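Isomaltodextranase (Arthrobacter globiformis, PDB 5AWO) hydrolyses (1->6)-alpha-D-glucosidic linkages in polysaccharides such as dextran, removing successive isomaltose units from the non-reducing chain ends. Local coordinates at residues R39-P53 with D72-I84. Numbering follows the deposited sequence.
Sequences RYWNIYGYSFPHNAP and DFGYDIACTDGWI. With ACT (acetate ion), chain C.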
ATOM      1  N   ARG A  39      -9.093  -4.172  -5.750  1.00 14.20           N
ATOM      2  CA  ARG A  39      -9.852  -5.382  -5.573  1.00 14.06           C
ATOM      3  C   ARG A  39      -9.510  -6.303  -6.701  1.00 14.45           C
ATOM      4  O   ARG A  39      -9.640  -5.937  -7.874  1.00 14.62           O
ATOM      5  CB  ARG A  39     -11.355  -5.074  -5.602  1.00 14.22           C
ATOM      6  CG  ARG A  39     -11.782  -4.140  -4.515  1.00 14.49           C
ATOM      7  CD  ARG A  39     -13.269  -3.815  -4.544  1.00 15.31           C
ATOM      8  NE  ARG A  39     -13.533  -2.625  -3.746  1.00 14.97           N
ATOM      9  CZ  ARG A  39     -14.704  -1.981  -3.649  1.00 15.34           C
ATOM     10  NH1 ARG A  39     -15.803  -2.431  -4.259  1.00 15.90           N
ATOM     11  NH2 ARG A  39     -14.749  -0.875  -2.940  1.00 16.40           N
ATOM     12  N   TYR A  40      -9.144  -7.541  -6.395  1.00 13.24           N
ATOM     13  CA  TYR A  40      -8.812  -8.504  -7.420  1.00 13.39           C
ATOM     14  C   TYR A  40      -8.960  -9.938  -6.980  1.00 12.77           C
ATOM     15  O   TYR A  40      -9.205 -10.198  -5.777  1.00 13.47           O
ATOM     16  CB  TYR A  40      -7.431  -8.238  -8.032  1.00 13.73           C
ATOM     17  CG  TYR A  40      -6.171  -8.500  -7.202  1.00 13.01           C
ATOM     18  CD1 TYR A  40      -5.725  -7.581  -6.254  1.00 13.62           C
ATOM     19  CD2 TYR A  40      -5.393  -9.630  -7.409  1.00 13.60           C
ATOM     20  CE1 TYR A  40      -4.520  -7.784  -5.577  1.00 13.09           C
ATOM     21  CE2 TYR A  40      -4.213  -9.825  -6.729  1.00 12.86           C
ATOM     22  CZ  TYR A  40      -3.778  -8.903  -5.822  1.00 12.74           C
ATOM     23  OH  TYR A  40      -2.573  -9.109  -5.162  1.00 13.71           O
ATOM     24  N   TRP A  41      -8.838 -10.857  -7.928  1.00 13.02           N
ATOM     25  CA  TRP A  41      -8.744 -12.281  -7.681  1.00 13.36           C
ATOM     26  C   TRP A  41      -7.432 -12.784  -8.192  1.00 13.48           C
ATOM     27  O   TRP A  41      -6.902 -12.270  -9.202  1.00 13.62           O
ATOM     28  CB  TRP A  41      -9.856 -13.027  -8.413  1.00 13.74           C
ATOM     29  CG  TRP A  41      -9.825 -14.508  -8.285  1.00 14.05           C
ATOM     30  CD1 TRP A  41     -10.328 -15.263  -7.255  1.00 14.10           C
ATOM     31  CD2 TRP A  41      -9.263 -15.436  -9.214  1.00 14.30           C
ATOM     32  NE1 TRP A  41     -10.094 -16.582  -7.478  1.00 15.13           N
ATOM     33  CE2 TRP A  41      -9.460 -16.727  -8.689  1.00 14.63           C
ATOM     34  CE3 TRP A  41      -8.615 -15.291 -10.460  1.00 14.71           C
ATOM     35  CZ2 TRP A  41      -9.019 -17.875  -9.346  1.00 14.63           C
ATOM     36  CZ3 TRP A  41      -8.201 -16.439 -11.116  1.00 14.62           C
ATOM     37  CH2 TRP A  41      -8.421 -17.706 -10.567  1.00 15.02           C
ATOM     38  N   ASN A  42      -6.873 -13.754  -7.495  1.00 13.56           N
ATOM     39  CA  ASN A  42      -5.600 -14.355  -7.872  1.00 13.63           C
ATOM     40  C   ASN A  42      -5.681 -15.871  -7.879  1.00 13.76           C
ATOM     41  O   ASN A  42      -6.390 -16.450  -7.072  1.00 13.69           O
ATOM     42  CB  ASN A  42      -4.505 -13.857  -6.910  1.00 14.18           C
ATOM     43  CG  ASN A  42      -3.101 -14.312  -7.306  1.00 13.53           C
ATOM     44  OD1 ASN A  42      -2.719 -15.445  -7.110  1.00 13.78           O
ATOM     45  ND2 ASN A  42      -2.286 -13.367  -7.835  1.00 14.83           N
ATOM     46  N   ILE A  43      -4.940 -16.499  -8.788  1.00 12.73           N
ATOM     47  CA  ILE A  43      -4.940 -17.940  -8.985  1.00 13.80           C
ATOM     48  C   ILE A  43      -4.288 -18.738  -7.846  1.00 13.91           C
ATOM     49  O   ILE A  43      -4.251 -19.945  -7.907  1.00 14.17           O
ATOM     50  CB  ILE A  43      -4.212 -18.341 -10.311  1.00 13.87           C
ATOM     51  CG1 ILE A  43      -2.698 -18.082 -10.229  1.00 14.28           C
ATOM     52  CG2 ILE A  43      -4.841 -17.649 -11.510  1.00 14.87           C
ATOM     53  CD1 ILE A  43      -1.874 -18.752 -11.303  1.00 14.46           C
ATOM     54  N   TYR A  44      -3.781 -18.073  -6.807  1.00 13.44           N
ATOM     55  CA  TYR A  44      -3.020 -18.768  -5.755  1.00 13.68           C
ATOM     56  C   TYR A  44      -3.827 -19.862  -5.053  1.00 13.58           C
ATOM     57  O   TYR A  44      -3.252 -20.857  -4.654  1.00 14.33           O
ATOM     58  CB  TYR A  44      -2.569 -17.739  -4.739  1.00 13.83           C
ATOM     59  CG  TYR A  44      -1.626 -18.194  -3.657  1.00 13.42           C
ATOM     60  CD1 TYR A  44      -0.246 -18.174  -3.855  1.00 14.10           C
ATOM     61  CD2 TYR A  44      -2.104 -18.600  -2.379  1.00 14.17           C
ATOM     62  CE1 TYR A  44       0.631 -18.550  -2.854  1.00 14.26           C
ATOM     63  CE2 TYR A  44      -1.231 -18.948  -1.378  1.00 14.02           C
ATOM     64  CZ  TYR A  44       0.121 -18.911  -1.601  1.00 14.16           C
ATOM     65  OH  TYR A  44       0.976 -19.251  -0.584  1.00 14.86           O
ATOM     66  N   GLY A  45      -5.148 -19.703  -4.926  1.00 14.75           N
ATOM     67  CA  GLY A  45      -5.973 -20.721  -4.291  1.00 14.91           C
ATOM     68  C   GLY A  45      -5.997 -22.014  -5.060  1.00 15.27           C
ATOM     69  O   GLY A  45      -6.229 -23.074  -4.478  1.00 15.51           O
ATOM     70  N   TYR A  46      -5.773 -21.939  -6.369  1.00 14.80           N
ATOM     71  CA  TYR A  46      -5.551 -23.127  -7.170  1.00 15.26           C
ATOM     72  C   TYR A  46      -4.099 -23.577  -7.073  1.00 15.41           C
ATOM     73  O   TYR A  46      -3.795 -24.721  -6.727  1.00 15.83           O
ATOM     74  CB  TYR A  46      -5.912 -22.905  -8.665  1.00 16.14           C
ATOM     75  CG  TYR A  46      -5.686 -24.191  -9.450  1.00 16.26           C
ATOM     76  CD1 TYR A  46      -4.420 -24.569  -9.891  1.00 17.17           C
ATOM     77  CD2 TYR A  46      -6.737 -25.088  -9.654  1.00 17.18           C
ATOM     78  CE1 TYR A  46      -4.213 -25.774 -10.541  1.00 17.40           C
ATOM     79  CE2 TYR A  46      -6.538 -26.266 -10.336  1.00 18.57           C
ATOM     80  CZ  TYR A  46      -5.276 -26.629 -10.745  1.00 18.41           C
ATOM     81  OH  TYR A  46      -5.062 -27.831 -11.412  1.00 20.14           O
ATOM     82  N   SER A  47      -3.163 -22.689  -7.400  1.00 15.05           N
ATOM     83  CA  SER A  47      -1.823 -23.134  -7.679  1.00 15.09           C
ATOM     84  C   SER A  47      -1.042 -23.525  -6.440  1.00 14.79           C
ATOM     85  O   SER A  47      -0.182 -24.404  -6.500  1.00 15.86           O
ATOM     86  CB  SER A  47      -1.046 -22.069  -8.494  1.00 15.29           C
ATOM     87  OG  SER A  47      -1.539 -22.029  -9.826  1.00 16.36           O
ATOM     88  N   PHE A  48      -1.276 -22.837  -5.322  1.00 14.73           N
ATOM     89  CA  PHE A  48      -0.562 -23.191  -4.106  1.00 15.04           C
ATOM     90  C   PHE A  48      -0.895 -24.629  -3.605  1.00 15.51           C
ATOM     91  O   PHE A  48       0.019 -25.445  -3.428  1.00 15.67           O
ATOM     92  CB  PHE A  48      -0.701 -22.118  -2.997  1.00 15.53           C
ATOM     93  CG  PHE A  48      -0.032 -22.529  -1.720  1.00 14.80           C
ATOM     94  CD1 PHE A  48       1.337 -22.477  -1.576  1.00 15.31           C
ATOM     95  CD2 PHE A  48      -0.788 -23.116  -0.701  1.00 14.49           C
ATOM     96  CE1 PHE A  48       1.956 -22.917  -0.423  1.00 16.39           C
ATOM     97  CE2 PHE A  48      -0.158 -23.576   0.436  1.00 15.19           C
ATOM     98  CZ  PHE A  48       1.188 -23.470   0.574  1.00 15.42           C
ATOM     99  N   PRO A  49      -2.179 -24.951  -3.386  1.00 16.09           N
ATOM    100  CA  PRO A  49      -2.405 -26.335  -2.932  1.00 16.96           C
ATOM    101  C   PRO A  49      -2.055 -27.406  -3.983  1.00 18.34           C
ATOM    102  O   PRO A  49      -1.664 -28.525  -3.608  1.00 20.43           O
ATOM    103  CB  PRO A  49      -3.883 -26.385  -2.585  1.00 17.16           C
ATOM    104  CG  PRO A  49      -4.448 -25.076  -2.893  1.00 18.22           C
ATOM    105  CD  PRO A  49      -3.403 -24.150  -3.413  1.00 16.28           C
ATOM    106  N   HIS A  50      -2.181 -27.063  -5.269  1.00 18.05           N
ATOM    107  CA  HIS A  50      -1.789 -28.008  -6.339  1.00 18.22           C
ATOM    108  C   HIS A  50      -0.290 -28.046  -6.578  1.00 18.29           C
ATOM    109  O   HIS A  50       0.213 -28.952  -7.241  1.00 19.00           O
ATOM    110  CB  HIS A  50      -2.495 -27.678  -7.654  1.00 18.63           C
ATOM    111  CG  HIS A  50      -3.934 -28.064  -7.677  1.00 19.18           C
ATOM    112  ND1 HIS A  50      -4.943 -27.207  -7.309  1.00 19.15           N
ATOM    113  CD2 HIS A  50      -4.539 -29.232  -8.014  1.00 20.05           C
ATOM    114  CE1 HIS A  50      -6.111 -27.821  -7.409  1.00 20.54           C
ATOM    115  NE2 HIS A  50      -5.890 -29.051  -7.841  1.00 20.46           N
ATOM    116  N   ASN A  51       0.437 -27.070  -6.055  1.00 17.62           N
ATOM    117  CA  ASN A  51       1.824 -26.841  -6.401  1.00 18.01           C
ATOM    118  C   ASN A  51       2.037 -26.958  -7.907  1.00 17.63           C
ATOM    119  O   ASN A  51       2.920 -27.678  -8.363  1.00 17.97           O
ATOM    120  CB  ASN A  51       2.740 -27.792  -5.626  1.00 18.26           C
ATOM    121  CG  ASN A  51       4.206 -27.421  -5.746  1.00 21.09           C
ATOM    122  OD1 ASN A  51       4.568 -26.254  -5.995  1.00 20.72           O
ATOM    123  ND2 ASN A  51       5.073 -28.408  -5.583  1.00 22.56           N
ATOM    124  N   ALA A  52       1.208 -26.251  -8.666  1.00 16.06           N
ATOM    125  CA  ALA A  52       1.177 -26.395 -10.121  1.00 16.95           C
ATOM    126  C   ALA A  52       0.633 -25.145 -10.765  1.00 16.84           C
ATOM    127  O   ALA A  52      -0.212 -24.478 -10.177  1.00 16.16           O
ATOM    128  CB  ALA A  52       0.273 -27.557 -10.486  1.00 17.45           C
ATOM    129  N   PRO A  53       1.052 -24.848 -12.017  1.00 16.39           N
ATOM    130  CA  PRO A  53       0.416 -23.777 -12.766  1.00 15.90           C
ATOM    131  C   PRO A  53      -1.069 -24.036 -13.019  1.00 15.97           C
ATOM    132  O   PRO A  53      -1.508 -25.185 -13.207  1.00 17.08           O
ATOM    133  CB  PRO A  53       1.224 -23.736 -14.080  1.00 16.10           C
ATOM    134  CG  PRO A  53       1.766 -25.107 -14.224  1.00 16.71           C
ATOM    135  CD  PRO A  53       2.047 -25.588 -12.818  1.00 16.57           C
ATOM    136  N   ASP A  72     -19.126  -7.475 -10.193  1.00 21.92           N
ATOM    137  CA  ASP A  72     -20.112  -6.431  -9.898  1.00 24.66           C
ATOM    138  C   ASP A  72     -19.867  -5.727  -8.558  1.00 22.40           C
ATOM    139  O   ASP A  72     -20.364  -4.622  -8.340  1.00 24.45           O
ATOM    140  CB  ASP A  72     -21.540  -6.984  -9.951  1.00 27.90           C
ATOM    141  CG  ASP A  72     -21.926  -7.431 -11.344  1.00 32.46           C
ATOM    142  OD1 ASP A  72     -21.639  -6.670 -12.295  1.00 36.77           O
ATOM    143  OD2 ASP A  72     -22.460  -8.551 -11.485  1.00 37.85           O
ATOM    144  N   PHE A  73     -19.056  -6.346  -7.683  1.00 18.61           N
ATOM    145  CA  PHE A  73     -18.625  -5.753  -6.428  1.00 18.33           C
ATOM    146  C   PHE A  73     -17.226  -5.160  -6.521  1.00 17.37           C
ATOM    147  O   PHE A  73     -16.625  -4.825  -5.527  1.00 16.98           O
ATOM    148  CB  PHE A  73     -18.682  -6.804  -5.330  1.00 17.78           C
ATOM    149  CG  PHE A  73     -20.080  -7.211  -4.993  1.00 19.21           C
ATOM    150  CD1 PHE A  73     -20.811  -6.468  -4.099  1.00 19.14           C
ATOM    151  CD2 PHE A  73     -20.667  -8.304  -5.602  1.00 19.90           C
ATOM    152  CE1 PHE A  73     -22.123  -6.808  -3.820  1.00 20.25           C
ATOM    153  CE2 PHE A  73     -21.972  -8.656  -5.306  1.00 20.46           C
ATOM    154  CZ  PHE A  73     -22.691  -7.902  -4.412  1.00 19.98           C
ATOM    155  N   GLY A  74     -16.732  -4.993  -7.736  1.00 16.75           N
ATOM    156  CA  GLY A  74     -15.482  -4.294  -7.964  1.00 16.46           C
ATOM    157  C   GLY A  74     -14.271  -5.189  -8.085  1.00 15.88           C
ATOM    158  O   GLY A  74     -13.179  -4.693  -8.357  1.00 16.32           O
ATOM    159  N   TYR A  75     -14.431  -6.504  -7.913  1.00 15.01           N
ATOM    160  CA  TYR A  75     -13.285  -7.416  -8.030  1.00 15.45           C
ATOM    161  C   TYR A  75     -13.164  -7.727  -9.520  1.00 15.75           C
ATOM    162  O   TYR A  75     -13.552  -8.796  -9.968  1.00 17.50           O
ATOM    163  CB  TYR A  75     -13.482  -8.692  -7.201  1.00 15.44           C
ATOM    164  CG  TYR A  75     -13.620  -8.446  -5.716  1.00 14.67           C
ATOM    165  CD1 TYR A  75     -14.856  -8.193  -5.148  1.00 14.82           C
ATOM    166  CD2 TYR A  75     -12.515  -8.513  -4.868  1.00 14.61           C
ATOM    167  CE1 TYR A  75     -14.990  -7.995  -3.793  1.00 15.14           C
ATOM    168  CE2 TYR A  75     -12.647  -8.297  -3.505  1.00 13.86           C
ATOM    169  CZ  TYR A  75     -13.876  -8.067  -2.977  1.00 14.74           C
ATOM    170  OH  TYR A  75     -13.981  -7.882  -1.631  1.00 14.98           O
ATOM    171  N   ASP A  76     -12.605  -6.780 -10.260  1.00 16.82           N
ATOM    172  CA  ASP A  76     -12.667  -6.878 -11.728  1.00 18.01           C
ATOM    173  C   ASP A  76     -11.336  -7.089 -12.380  1.00 18.05           C
ATOM    174  O   ASP A  76     -11.249  -7.023 -13.584  1.00 20.41           O
ATOM    175  CB  ASP A  76     -13.394  -5.688 -12.337  1.00 21.61           C
ATOM    176  CG  ASP A  76     -12.802  -4.390 -11.965  1.00 23.94           C
ATOM    177  OD1 ASP A  76     -11.655  -4.362 -11.512  1.00 23.97           O
ATOM    178  OD2 ASP A  76     -13.502  -3.353 -12.104  1.00 28.67           O
ATOM    179  N   ILE A  77     -10.297  -7.340 -11.587  1.00 16.13           N
ATOM    180  CA  ILE A  77      -9.006  -7.828 -12.091  1.00 16.10           C
ATOM    181  C   ILE A  77      -8.848  -9.318 -11.776  1.00 16.13           C
ATOM    182  O   ILE A  77      -9.027  -9.710 -10.627  1.00 16.25           O
ATOM    183  CB  ILE A  77      -7.856  -7.048 -11.444  1.00 15.97           C
ATOM    184  CG1 ILE A  77      -7.874  -5.564 -11.841  1.00 15.88           C
ATOM    185  CG2 ILE A  77      -6.512  -7.702 -11.757  1.00 15.74           C
ATOM    186  CD1 ILE A  77      -6.984  -4.693 -10.983  1.00 16.74           C
ATOM    187  N   ALA A  78      -8.542 -10.140 -12.785  1.00 15.48           N
ATOM    188  CA  ALA A  78      -8.169 -11.533 -12.612  1.00 15.61           C
ATOM    189  C   ALA A  78      -6.670 -11.612 -12.803  1.00 15.31           C
ATOM    190  O   ALA A  78      -6.149 -11.260 -13.883  1.00 15.69           O
ATOM    191  CB  ALA A  78      -8.871 -12.423 -13.617  1.00 16.54           C
ATOM    192  N   CYS A  79      -5.957 -11.992 -11.751  1.00 14.32           N
ATOM    193  CA  CYS A  79      -4.497 -11.902 -11.715  1.00 14.03           C
ATOM    194  C   CYS A  79      -3.836 -13.261 -11.682  1.00 14.51           C
ATOM    195  O   CYS A  79      -4.214 -14.131 -10.883  1.00 14.36           O
ATOM    196  CB  CYS A  79      -4.075 -11.123 -10.473  1.00 13.97           C
ATOM    197  SG  CYS A  79      -2.319 -10.640 -10.357  1.00 14.25           S
ATOM    198  N   THR A  80      -2.857 -13.475 -12.547  1.00 14.39           N
ATOM    199  CA  THR A  80      -2.054 -14.671 -12.491  1.00 14.44           C
ATOM    200  C   THR A  80      -1.082 -14.624 -11.307  1.00 14.18           C
ATOM    201  O   THR A  80      -1.024 -13.669 -10.540  1.00 14.33           O
ATOM    202  CB  THR A  80      -1.318 -14.894 -13.831  1.00 14.80           C
ATOM    203  OG1 THR A  80      -0.383 -13.830 -14.046  1.00 14.51           O
ATOM    204  CG2 THR A  80      -2.297 -14.928 -14.999  1.00 15.81           C
ATOM    205  N   ASP A  81      -0.338 -15.714 -11.159  1.00 14.50           N
ATOM    206  CA  ASP A  81       0.639 -15.832 -10.092  1.00 14.00           C
ATOM    207  C   ASP A  81       1.867 -16.598 -10.577  1.00 14.26           C
ATOM    208  O   ASP A  81       2.220 -16.501 -11.770  1.00 13.59           O
ATOM    209  CB  ASP A  81      -0.009 -16.429  -8.825  1.00 14.08           C
ATOM    210  CG  ASP A  81       0.716 -16.000  -7.562  1.00 14.26           C
ATOM    211  OD1 ASP A  81       0.692 -14.796  -7.229  1.00 14.79           O
ATOM    212  OD2 ASP A  81       1.346 -16.910  -6.955  1.00 14.89           O
ATOM    213  N   GLY A  82       2.588 -17.273  -9.692  1.00 14.09           N
ATOM    214  CA  GLY A  82       3.807 -17.956 -10.015  1.00 14.33           C
ATOM    215  C   GLY A  82       3.604 -19.287 -10.705  1.00 14.54           C
ATOM    216  O   GLY A  82       2.641 -19.457 -11.444  1.00 14.73           O
ATOM    217  N   TRP A  83       4.541 -20.204 -10.484  1.00 15.00           N
ATOM    218  CA  TRP A  83       4.612 -21.456 -11.209  1.00 15.49           C
ATOM    219  C   TRP A  83       4.749 -21.137 -12.700  1.00 15.53           C
ATOM    220  O   TRP A  83       4.033 -21.706 -13.519  1.00 16.33           O
ATOM    221  CB  TRP A  83       3.410 -22.371 -10.906  1.00 15.79           C
ATOM    222  CG  TRP A  83       3.436 -22.804  -9.480  1.00 16.69           C
ATOM    223  CD1 TRP A  83       3.982 -23.950  -8.987  1.00 15.85           C
ATOM    224  CD2 TRP A  83       2.924 -22.085  -8.356  1.00 15.75           C
ATOM    225  NE1 TRP A  83       3.839 -24.004  -7.614  1.00 17.02           N
ATOM    226  CE2 TRP A  83       3.193 -22.868  -7.207  1.00 17.04           C
ATOM    227  CE3 TRP A  83       2.276 -20.860  -8.194  1.00 16.28           C
ATOM    228  CZ2 TRP A  83       2.852 -22.450  -5.918  1.00 16.34           C
ATOM    229  CZ3 TRP A  83       1.923 -20.448  -6.887  1.00 17.05           C
ATOM    230  CH2 TRP A  83       2.207 -21.248  -5.785  1.00 17.03           C
ATOM    231  N   ILE A  84       5.669 -20.220 -13.014  1.00 15.26           N
ATOM    232  CA  ILE A  84       5.899 -19.739 -14.392  1.00 15.48           C
ATOM    233  C   ILE A  84       7.158 -20.240 -15.071  1.00 15.96           C
ATOM    234  O   ILE A  84       7.473 -19.806 -16.195  1.00 15.82           O
ATOM    235  CB  ILE A  84       5.722 -18.198 -14.551  1.00 15.29           C
ATOM    236  CG1 ILE A  84       6.536 -17.367 -13.538  1.00 15.83           C
ATOM    237  CG2 ILE A  84       4.253 -17.830 -14.456  1.00 15.95           C
ATOM    238  CD1 ILE A  84       8.026 -17.594 -13.555  1.00 15.06           C
TER
HETATM  239  C   ACT C 702       8.373 -19.380 -10.155  1.00 21.74           C
HETATM  240  O   ACT C 702       9.154 -20.242  -9.745  1.00 24.32           O
HETATM  241  OXT ACT C 702       7.505 -19.680 -10.957  1.00 22.09           O
HETATM  242  CH3 ACT C 702       8.467 -17.991  -9.614  1.00 21.99           C
HETATM  243  O   HOH W   1     -10.065  -3.739  -9.412  1.00 18.07           O
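Strands 39-42 and 77-79 run parallel, W41 beside A78 and N42 beside C79: W41 N gives to I77 O (2.9 Å), C79 N to W41 O and I43 N to C79 O. The short strand axes pass 4.7 Å apart, 33° between their directions. Y40 and C79 share one face of the sheet, where the Y40 ring lies obliquely against C79 CB and SG. W41 and A78 share the other. At the start, R39 reaches back with its chain extended from CG to NE, and NH1 donates to F73 O (2.8 Å). That oxygen lies at the guanidinium edge, while NH1 stands above the carbonyl plane. R39 CB sits off-centre over the Y75 ring. At the end of strand 39-42, N42 meets D81 with amide and carboxylate planes nearly perpendicular; ND2 makes a weak bond to D81 OD1 (3.4 Å). N42 OD1 caps the following helix by accepting from Y44 N. W83 then lies along helix 44-50. With CG anti to the carbonyl carbon (chi1 -66°), the indole turns to this helix, and S47 CB packs over the face of the six-membered ring, 3.9 Å from its centroid. At the ring edge, NE1 donates almost straight (173°) to N51 OD1 (2.9 Å), just after the helix ends in a Schellman motif. Replacing W83 by an alanine is likely to leave N51 OD1 without this donor and S47 CB without the ring face it covers. Strands 39-42 and 77-79 are the first two of the GH27 TIM barrel, joined through helix 56-68 in a beta-alpha-beta crossover. D81 lies about 6 Å, side chain to side chain, from D201, the probable nucleophile, consistent with an active site at the C-terminal strand ends, as in other TIM barrels. Helix 56-68 packs on W41, I43 and T80; strand 343-345 flanks 39-42.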